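Local coordinates for ankyrin repeat family protein (PDB 3HRA) that is of unknown function but, as an ankyrin repeat protein, probably serves as a scaffold that binds partner proteins, at residues 114-119 with 156-160; 131-135 with 167-173; 161-166 with 196-201. All coordinates share one frame; numbering follows the deposited sequence.

Interaction 1. Residues 114-119 with 156-160; sequences AEKGHI and LYQDI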
loop_
_atom_site.group_PDB
_atom_site.type_symbol
_atom_site.label_atom_id
_atom_site.label_comp_id
_atom_site.label_asym_id
_atom_site.label_seq_id
_atom_site.Cartn_x
_atom_site.Cartn_y
_atom_site.Cartn_z
ATOM N N ALA A 114 2.861 7.225 0.758
ATOM C CA ALA A 114 3.470 8.546 0.904
ATOM C C ALA A 114 2.748 9.408 1.943
ATOM O O ALA A 114 3.403 10.041 2.768
ATOM C CB ALA A 114 3.553 9.271 -0.445
ATOM N N GLU A 115 1.414 9.424 1.908
ATOM C CA GLU A 115 0.642 10.253 2.827
ATOM C C GLU A 115 0.904 9.822 4.253
ATOM O O GLU A 115 1.029 10.653 5.150
ATOM C CB GLU A 115 -0.856 10.160 2.529
ATOM C CG GLU A 115 -1.739 11.041 3.434
ATOM C CD GLU A 115 -2.364 10.270 4.601
ATOM O OE1 GLU A 115 -2.979 9.216 4.358
ATOM O OE2 GLU A 115 -2.264 10.726 5.758
ATOM N N LYS A 116 1.011 8.508 4.456
ATOM C CA LYS A 116 1.163 7.965 5.796
ATOM C C LYS A 116 2.608 7.916 6.281
ATOM O O LYS A 116 2.877 7.445 7.393
ATOM C CB LYS A 116 0.484 6.591 5.896
ATOM C CG LYS A 116 -1.035 6.674 5.774
ATOM C CD LYS A 116 -1.641 5.315 5.525
ATOM C CE LYS A 116 -3.146 5.308 5.783
ATOM N NZ LYS A 116 -3.795 6.568 5.386
ATOM N N GLY A 117 3.527 8.432 5.465
ATOM C CA GLY A 117 4.922 8.571 5.860
ATOM C C GLY A 117 5.771 7.318 5.777
ATOM O O GLY A 117 6.849 7.254 6.364
ATOM N N HIS A 118 5.288 6.312 5.053
ATOM C CA HIS A 118 5.995 5.039 4.957
ATOM C C HIS A 118 7.036 5.077 3.860
ATOM O O HIS A 118 6.848 4.517 2.784
ATOM C CB HIS A 118 4.982 3.916 4.738
ATOM C CG HIS A 118 4.063 3.745 5.898
ATOM N ND1 HIS A 118 2.688 3.776 5.780
ATOM C CD2 HIS A 118 4.327 3.602 7.218
ATOM C CE1 HIS A 118 2.148 3.620 6.974
ATOM N NE2 HIS A 118 3.117 3.524 7.865
ATOM N N ILE A 119 8.134 5.770 4.139
ATOM C CA ILE A 119 9.115 6.079 3.107
ATOM C C ILE A 119 9.791 4.821 2.544
ATOM O O ILE A 119 10.111 4.758 1.357
ATOM C CB ILE A 119 10.141 7.141 3.614
ATOM C CG1 ILE A 119 11.018 7.644 2.466
ATOM C CG2 ILE A 119 10.980 6.591 4.760
ATOM C CD1 ILE A 119 11.883 8.856 2.830
ATOM N N LEU A 156 10.273 14.213 7.759
ATOM C CA LEU A 156 9.891 12.957 7.122
ATOM C C LEU A 156 9.241 13.257 5.778
ATOM O O LEU A 156 9.561 12.644 4.768
ATOM C CB LEU A 156 8.933 12.173 8.023
ATOM C CG LEU A 156 8.331 10.875 7.482
ATOM C CD1 LEU A 156 9.425 9.883 7.105
ATOM C CD2 LEU A 156 7.367 10.290 8.507
ATOM N N TYR A 157 8.356 14.239 5.772
ATOM C CA TYR A 157 7.637 14.588 4.544
ATOM C C TYR A 157 8.515 15.340 3.564
ATOM O O TYR A 157 8.381 15.161 2.354
ATOM C CB TYR A 157 6.288 15.255 4.845
ATOM C CG TYR A 157 5.363 14.230 5.453
ATOM C CD1 TYR A 157 4.705 13.297 4.650
ATOM C CD2 TYR A 157 5.213 14.122 6.830
ATOM C CE1 TYR A 157 3.896 12.307 5.215
ATOM C CE2 TYR A 157 4.404 13.145 7.391
ATOM C CZ TYR A 157 3.746 12.247 6.585
ATOM O OH TYR A 157 2.948 11.262 7.144
ATOM N N GLN A 158 9.463 16.116 4.086
ATOM C CA GLN A 158 10.478 16.738 3.240
ATOM C C GLN A 158 11.236 15.627 2.522
ATOM O O GLN A 158 11.464 15.700 1.321
ATOM C CB GLN A 158 11.426 17.638 4.057
ATOM C CG GLN A 158 10.744 18.879 4.621
ATOM C CD GLN A 158 11.511 19.510 5.774
ATOM O OE1 GLN A 158 10.922 20.100 6.691
ATOM N NE2 GLN A 158 12.828 19.392 5.734
ATOM N N ASP A 159 11.601 14.577 3.248
ATOM C CA ASP A 159 12.342 13.468 2.640
ATOM C C ASP A 159 11.505 12.710 1.588
ATOM O O ASP A 159 12.030 12.279 0.557
ATOM C CB ASP A 159 12.839 12.493 3.719
ATOM C CG ASP A 159 14.035 13.044 4.530
ATOM O OD1 ASP A 159 14.653 14.056 4.130
ATOM O OD2 ASP A 159 14.360 12.444 5.576
ATOM N N ILE A 160 10.215 12.544 1.857
ATOM C CA ILE A 160 9.332 11.858 0.912
ATOM C C ILE A 160 9.159 12.704 -0.345
ATOM O O ILE A 160 9.225 12.181 -1.462
ATOM C CB ILE A 160 7.980 11.484 1.545
ATOM C CG1 ILE A 160 8.164 10.327 2.533
ATOM C CG2 ILE A 160 6.954 11.100 0.470
ATOM C CD1 ILE A 160 7.010 10.135 3.503
#

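Interaction 2. Residues 131-135 with 167-173; sequences EDIDF and NGADQSI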
loop_
_atom_site.group_PDB
_atom_site.type_symbol
_atom_site.label_atom_id
_atom_site.label_comp_id
_atom_site.label_asym_id
_atom_site.label_seq_id
_atom_site.Cartn_x
_atom_site.Cartn_y
_atom_site.Cartn_z
ATOM N N GLU A 131 3.929 0.883 -10.246
ATOM C CA GLU A 131 3.020 1.978 -9.906
ATOM C C GLU A 131 3.401 3.254 -10.676
ATOM O O GLU A 131 4.570 3.594 -10.781
ATOM C CB GLU A 131 3.078 2.261 -8.401
ATOM C CG GLU A 131 2.767 1.048 -7.509
ATOM C CD GLU A 131 1.288 0.765 -7.418
ATOM O OE1 GLU A 131 0.512 1.604 -7.919
ATOM O OE2 GLU A 131 0.896 -0.295 -6.863
ATOM N N ASP A 132 2.405 3.941 -11.228
ATOM C CA ASP A 132 2.610 5.211 -11.913
ATOM C C ASP A 132 2.786 6.298 -10.849
ATOM O O ASP A 132 1.900 6.522 -10.032
ATOM C CB ASP A 132 1.378 5.487 -12.779
ATOM C CG ASP A 132 1.414 6.834 -13.479
ATOM O OD1 ASP A 132 2.416 7.580 -13.358
ATOM O OD2 ASP A 132 0.402 7.143 -14.156
ATOM N N ILE A 133 3.944 6.953 -10.833
ATOM C CA ILE A 133 4.218 7.962 -9.817
ATOM C C ILE A 133 3.233 9.132 -9.912
ATOM O O ILE A 133 3.016 9.869 -8.943
ATOM C CB ILE A 133 5.690 8.442 -9.925
ATOM C CG1 ILE A 133 6.127 9.244 -8.699
ATOM C CG2 ILE A 133 5.925 9.235 -11.219
ATOM C CD1 ILE A 133 7.644 9.395 -8.636
ATOM N N ASP A 134 2.615 9.288 -11.075
ATOM C CA ASP A 134 1.704 10.404 -11.317
ATOM C C ASP A 134 0.225 10.003 -11.225
ATOM O O ASP A 134 -0.670 10.750 -11.638
ATOM C CB ASP A 134 1.990 11.042 -12.680
ATOM C CG ASP A 134 3.359 11.713 -12.748
ATOM O OD1 ASP A 134 3.860 12.200 -11.703
ATOM O OD2 ASP A 134 3.941 11.761 -13.868
ATOM N N PHE A 135 -0.031 8.826 -10.668
ATOM C CA PHE A 135 -1.400 8.348 -10.559
ATOM C C PHE A 135 -2.183 9.289 -9.654
ATOM O O PHE A 135 -1.618 9.895 -8.742
ATOM C CB PHE A 135 -1.416 6.935 -9.973
ATOM C CG PHE A 135 -2.765 6.269 -10.049
ATOM C CD1 PHE A 135 -3.237 5.790 -11.258
ATOM C CD2 PHE A 135 -3.564 6.139 -8.916
ATOM C CE1 PHE A 135 -4.497 5.173 -11.341
ATOM C CE2 PHE A 135 -4.811 5.521 -8.987
ATOM C CZ PHE A 135 -5.272 5.036 -10.203
ATOM N N ASN A 167 12.602 10.887 -8.428
ATOM C CA ASN A 167 12.129 9.799 -9.255
ATOM C C ASN A 167 11.190 10.284 -10.353
ATOM O O ASN A 167 10.467 9.489 -10.967
ATOM C CB ASN A 167 11.461 8.712 -8.408
ATOM C CG ASN A 167 12.475 7.790 -7.749
ATOM O OD1 ASN A 167 12.794 6.732 -8.286
ATOM N ND2 ASN A 167 13.003 8.198 -6.590
ATOM N N GLY A 168 11.219 11.591 -10.602
ATOM C CA GLY A 168 10.530 12.163 -11.741
ATOM C C GLY A 168 9.055 12.472 -11.554
ATOM O O GLY A 168 8.329 12.601 -12.542
ATOM N N ALA A 169 8.598 12.601 -10.308
ATOM C CA ALA A 169 7.198 13.010 -10.069
ATOM C C ALA A 169 6.889 14.313 -10.792
ATOM O O ALA A 169 7.695 15.245 -10.783
ATOM C CB ALA A 169 6.920 13.166 -8.571
ATOM N N ASP A 170 5.715 14.381 -11.412
ATOM C CA ASP A 170 5.279 15.606 -12.091
ATOM C C ASP A 170 4.615 16.519 -11.069
ATOM O O ASP A 170 3.514 16.242 -10.596
ATOM C CB ASP A 170 4.307 15.254 -13.222
ATOM C CG ASP A 170 3.859 16.470 -14.031
ATOM O OD1 ASP A 170 4.262 17.611 -13.717
ATOM O OD2 ASP A 170 3.085 16.278 -14.988
ATOM N N GLN A 171 5.279 17.611 -10.721
ATOM C CA GLN A 171 4.723 18.510 -9.715
ATOM C C GLN A 171 3.713 19.525 -10.264
ATOM O O GLN A 171 3.099 20.272 -9.493
ATOM C CB GLN A 171 5.834 19.239 -8.951
ATOM C CG GLN A 171 6.527 20.342 -9.739
ATOM C CD GLN A 171 7.351 21.251 -8.846
ATOM O OE1 GLN A 171 6.840 21.821 -7.875
ATOM N NE2 GLN A 171 8.627 21.415 -9.185
ATOM N N SER A 172 3.527 19.536 -11.581
ATOM C CA SER A 172 2.602 20.477 -12.209
ATOM C C SER A 172 1.154 19.976 -12.170
ATOM O O SER A 172 0.212 20.726 -12.464
ATOM C CB SER A 172 3.054 20.796 -13.647
ATOM O OG SER A 172 2.774 19.725 -14.535
ATOM N N ILE A 173 0.971 18.713 -11.789
ATOM C CA ILE A 173 -0.377 18.130 -11.748
ATOM C C ILE A 173 -1.281 18.838 -10.737
ATOM O O ILE A 173 -0.893 19.054 -9.599
ATOM C CB ILE A 173 -0.330 16.611 -11.446
ATOM C CG1 ILE A 173 0.400 15.885 -12.582
ATOM C CG2 ILE A 173 -1.747 16.052 -11.252
ATOM C CD1 ILE A 173 0.747 14.408 -12.312
HETATM O O HOH W 1 3.120 13.503 -9.417
HETATM O O HOH W 2 6.416 11.968 -14.279
HETATM O O HOH W 3 2.666 13.421 -15.999
#

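Interaction 3. Residues 161-166 with 196-201; sequences VKLLME and ILAQYN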
loop_
_atom_site.group_PDB
_atom_site.type_symbol
_atom_site.label_atom_id
_atom_site.label_comp_id
_atom_site.label_asym_id
_atom_site.label_seq_id
_atom_site.Cartn_x
_atom_site.Cartn_y
_atom_site.Cartn_z
ATOM N N VAL A 161 8.998 14.011 -0.171
ATOM C CA VAL A 161 8.943 14.916 -1.324
ATOM C C VAL A 161 10.215 14.826 -2.198
ATOM O O VAL A 161 10.134 14.744 -3.420
ATOM C CB VAL A 161 8.669 16.376 -0.885
ATOM C CG1 VAL A 161 8.872 17.343 -2.057
ATOM C CG2 VAL A 161 7.266 16.482 -0.326
ATOM N N LYS A 162 11.384 14.844 -1.565
ATOM C CA LYS A 162 12.645 14.750 -2.295
ATOM C C LYS A 162 12.762 13.438 -3.077
ATOM O O LYS A 162 13.152 13.445 -4.247
ATOM C CB LYS A 162 13.834 14.882 -1.340
ATOM C CG LYS A 162 15.162 14.861 -2.051
ATOM C CD LYS A 162 15.413 16.175 -2.793
ATOM C CE LYS A 162 16.857 16.239 -3.275
ATOM N NZ LYS A 162 17.133 17.492 -4.034
ATOM N N LEU A 163 12.443 12.331 -2.411
ATOM C CA LEU A 163 12.416 10.996 -3.014
ATOM C C LEU A 163 11.529 10.980 -4.269
ATOM O O LEU A 163 11.940 10.478 -5.314
ATOM C CB LEU A 163 11.875 9.984 -2.005
ATOM C CG LEU A 163 12.380 8.538 -1.960
ATOM C CD1 LEU A 163 11.294 7.608 -1.420
ATOM C CD2 LEU A 163 12.923 8.038 -3.296
ATOM N N LEU A 164 10.321 11.536 -4.164
ATOM C CA LEU A 164 9.390 11.578 -5.304
ATOM C C LEU A 164 9.937 12.418 -6.457
ATOM O O LEU A 164 9.861 12.015 -7.621
ATOM C CB LEU A 164 7.987 12.093 -4.878
ATOM C CG LEU A 164 7.189 11.141 -3.975
ATOM C CD1 LEU A 164 5.988 11.829 -3.326
ATOM C CD2 LEU A 164 6.757 9.917 -4.778
ATOM N N MET A 165 10.464 13.600 -6.144
ATOM C CA MET A 165 11.005 14.459 -7.192
ATOM C C MET A 165 12.221 13.828 -7.849
ATOM O O MET A 165 12.434 13.974 -9.046
ATOM C CB MET A 165 11.347 15.851 -6.647
ATOM C CG MET A 165 10.139 16.598 -6.085
ATOM S SD MET A 165 8.754 16.708 -7.234
ATOM C CE MET A 165 9.472 17.761 -8.503
ATOM N N GLU A 166 13.029 13.126 -7.064
ATOM C CA GLU A 166 14.220 12.505 -7.622
ATOM C C GLU A 166 13.850 11.337 -8.530
ATOM O O GLU A 166 14.674 10.858 -9.309
ATOM C CB GLU A 166 15.158 12.051 -6.518
ATOM C CG GLU A 166 15.997 13.175 -5.954
ATOM C CD GLU A 166 16.992 13.743 -6.959
ATOM O OE1 GLU A 166 17.677 12.953 -7.638
ATOM O OE2 GLU A 166 17.092 14.979 -7.062
ATOM N N ILE A 196 12.547 22.854 -1.829
ATOM C CA ILE A 196 12.798 21.606 -2.549
ATOM C C ILE A 196 12.069 21.640 -3.890
ATOM O O ILE A 196 12.658 21.380 -4.941
ATOM C CB ILE A 196 12.334 20.387 -1.723
ATOM C CG1 ILE A 196 13.148 20.253 -0.433
ATOM C CG2 ILE A 196 12.424 19.108 -2.543
ATOM C CD1 ILE A 196 12.575 19.216 0.521
ATOM N N LEU A 197 10.788 21.994 -3.870
ATOM C CA LEU A 197 10.000 22.012 -5.105
ATOM C C LEU A 197 10.526 23.032 -6.117
ATOM O O LEU A 197 10.500 22.779 -7.318
ATOM C CB LEU A 197 8.520 22.265 -4.816
ATOM C CG LEU A 197 7.809 21.128 -4.075
ATOM C CD1 LEU A 197 6.389 21.500 -3.675
ATOM C CD2 LEU A 197 7.799 19.848 -4.902
ATOM N N ALA A 198 11.000 24.182 -5.630
ATOM C CA ALA A 198 11.514 25.245 -6.497
ATOM C C ALA A 198 12.765 24.811 -7.270
ATOM O O ALA A 198 13.108 25.400 -8.291
ATOM C CB ALA A 198 11.820 26.502 -5.685
ATOM N N GLN A 199 13.444 23.788 -6.773
ATOM C CA GLN A 199 14.668 23.310 -7.399
ATOM C C GLN A 199 14.464 22.364 -8.578
ATOM O O GLN A 199 15.421 22.017 -9.267
ATOM C CB GLN A 199 15.565 22.672 -6.339
ATOM C CG GLN A 199 16.147 23.732 -5.389
ATOM C CD GLN A 199 16.751 23.131 -4.155
ATOM O OE1 GLN A 199 16.795 21.907 -4.007
ATOM N NE2 GLN A 199 17.230 23.983 -3.255
ATOM N N TYR A 200 13.223 21.941 -8.800
ATOM C CA TYR A 200 12.884 21.063 -9.913
ATOM C C TYR A 200 11.935 21.767 -10.863
ATOM O O TYR A 200 11.249 22.721 -10.473
ATOM C CB TYR A 200 12.196 19.780 -9.419
ATOM C CG TYR A 200 13.054 18.944 -8.513
ATOM C CD1 TYR A 200 13.135 19.218 -7.157
ATOM C CD2 TYR A 200 13.813 17.896 -9.018
ATOM C CE1 TYR A 200 13.933 18.460 -6.320
ATOM C CE2 TYR A 200 14.609 17.134 -8.195
ATOM C CZ TYR A 200 14.665 17.418 -6.848
ATOM O OH TYR A 200 15.474 16.667 -6.029
ATOM N N ASN A 201 11.883 21.286 -12.103
ATOM C CA ASN A 201 10.876 21.753 -13.050
ATOM C C ASN A 201 9.600 20.935 -12.916
ATOM O O ASN A 201 8.683 21.085 -13.724
ATOM C CB ASN A 201 11.414 21.702 -14.486
ATOM C CG ASN A 201 12.439 22.787 -14.753
ATOM O OD1 ASN A 201 12.212 23.953 -14.427
ATOM N ND2 ASN A 201 13.578 22.409 -15.331
ATOM O OXT ASN A 201 9.468 20.105 -11.994
HETATM O O HOH W 4 16.734 19.942 -2.171
#

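Interaction 1. Residues 114-119 with 156-160
The ring of Tyr157 meets the end of helix 110-115 with its edge: the carbonyl oxygens of Ala114 and Glu115 both lie near the ring plane, and CE1 comes to 3.4 Å from Ala114 O. The imidazole of His118 has Lys116 O over the centre of one face and takes no part in the contact with 156-160. At the phenol end, Tyr157 OH donates to Glu115 O at 2.8 Å, tilted 34° from the carbonyl plane. Gly117, with positive phi, closes the helix in a Schellman motif; its N, which bonds back to Ala114 O, passes Tyr157 OH at a poor angle, so that approach is no bond. With no side chain at Gly117, Leu156 CD2 and the Tyr157 hydroxyl can close in on it, and Ile160 CD1 comes to 3.5 Å from Gly117 CA. Beyond the turn, Ile119 and Ile160 lie alongside one another, pointing opposite ways, Ile119 CB 3.9 Å from Ile160 CG1. With CG1 of Ile119 anti to the backbone N (chi1 -170°), its CD1 extends to 3.9 Å from Asp159 CB. Glu115 OE1 takes Lys116 NZ in a salt bridge on the syn side, while OE2 pairs with Arg151 outside the two segments. A carbonyl in the last turn of a helix can lack a backbone donor; the Tyr157 hydroxyl donates to Glu115 O instead, tying the helix end to helix 155-166.

Interaction 2. Residues 131-135 with 167-173
Ile133 and Ala169 bring their CA atoms to 5.9 Å where two loops meet, 131-135 folded into a type I beta turn from Asp132 to Phe135 and 167-173 leaving its helix through Gly168, the C-prime residue of a Schellman motif. Ile133 points across with CG1 anti to its own N (chi1 -167°), which lays CD1 beside the backbone O of Asn167 and 3.8 Å from Ala169 CB. Next to it Asp134 carries the polar half of the contact. Its OD1 accepts the N-H of Asp170 at 2.9 Å, a nearly straight bond (170°) arriving on the syn side of the carboxylate. The two aspartates approach nearly perpendicular, with a 71° turn between the carboxylates. Loops of this kind join the helical pair of one ankyrin repeat to that of the next, so the aspartate links neighbouring connections on one side of the stack without forming a beta sheet. Three waters extend the link: one donates to Asp134 OD1 and Asp170 O, a second to Asp134 OD2 and Gly168 O, a third to Asp134 OD2 and Asp170 OD2. The two OD2 atoms stay 4.7 Å apart, and the bridging water probably eases the repulsion between their like charges. Each loop is also braced internally by an Asx turn. Asp132 OD1 receives Asp134 N, while Asp170 OD1 takes both N and OG of Ser172, the hydroxyl at 2.7 Å. At the base of the Asp134 side chain, Ile173 CD1 packs against CB at 3.6 Å.

Interaction 3. Residues 161-166 with 196-201
Kinks at chi2 (-53°) and chi3 fold Met165 over one face of the Tyr200 ring, its CB above the centre in a CH-pi contact, 3.6 Å from the ring centroid. Met165 CE turns back to 3.5 Å from Tyr200 CB. The sulfur stands farther off above the same face, a Met-aromatic contact at a distance, and touches Leu197 CD2. Lys162, its CG anti to the backbone N and chi2 turned to 74°, comes across the phenol end and gives NZ to Tyr200 OH at 2.7 Å. Tyr200 OH donates at 2.6 Å to Glu166 OE2, which accepts with its anti lone pair and lies at the ring edge, in its plane. The hydroxyl thus relays between an amine and a carboxylate whose own salt bridge is long, and the pair of bonds fixes the outer end of the ring. A water carries the polar chain on from Lys162 NZ to Gln199 OE1. Deeper in, Val161 CG1 meets Leu197 CD2 at 3.9 Å and Ile196 CG2 at 4.0 Å, while Leu197 also touches Ala181 and Met182 of helix 181-188. Helix 155-166 packs side by side with helix 191-198, consistent with the stacking of outer helices in an ankyrin fold, here at its C-terminal end, where Tyr200, beyond the last helix, lies against helix 155-166.

In the fold
Helix 155-166 is shared by interactions 1 and 3, which join it to the preceding and the following parts of the stack; Ile119 touches Leu163 and Gln158 O touches Ile196, so the two pack directly together. Both are partly buried, with centres 13 Å apart, but interaction 1 satisfies a helix-end carbonyl whereas interaction 3 sets an aromatic face against methionine next to a lysine-tyrosine-glutamate hydrogen-bond chain. Interaction 2 is a surface contact between loops, in which one carboxylate and its waters join an apolar patch. It does not touch interaction 1, yet it meets interaction 3: Ile133 CD1 approaches Leu164 O, and Gln171 NE2 bonds to Leu197 O.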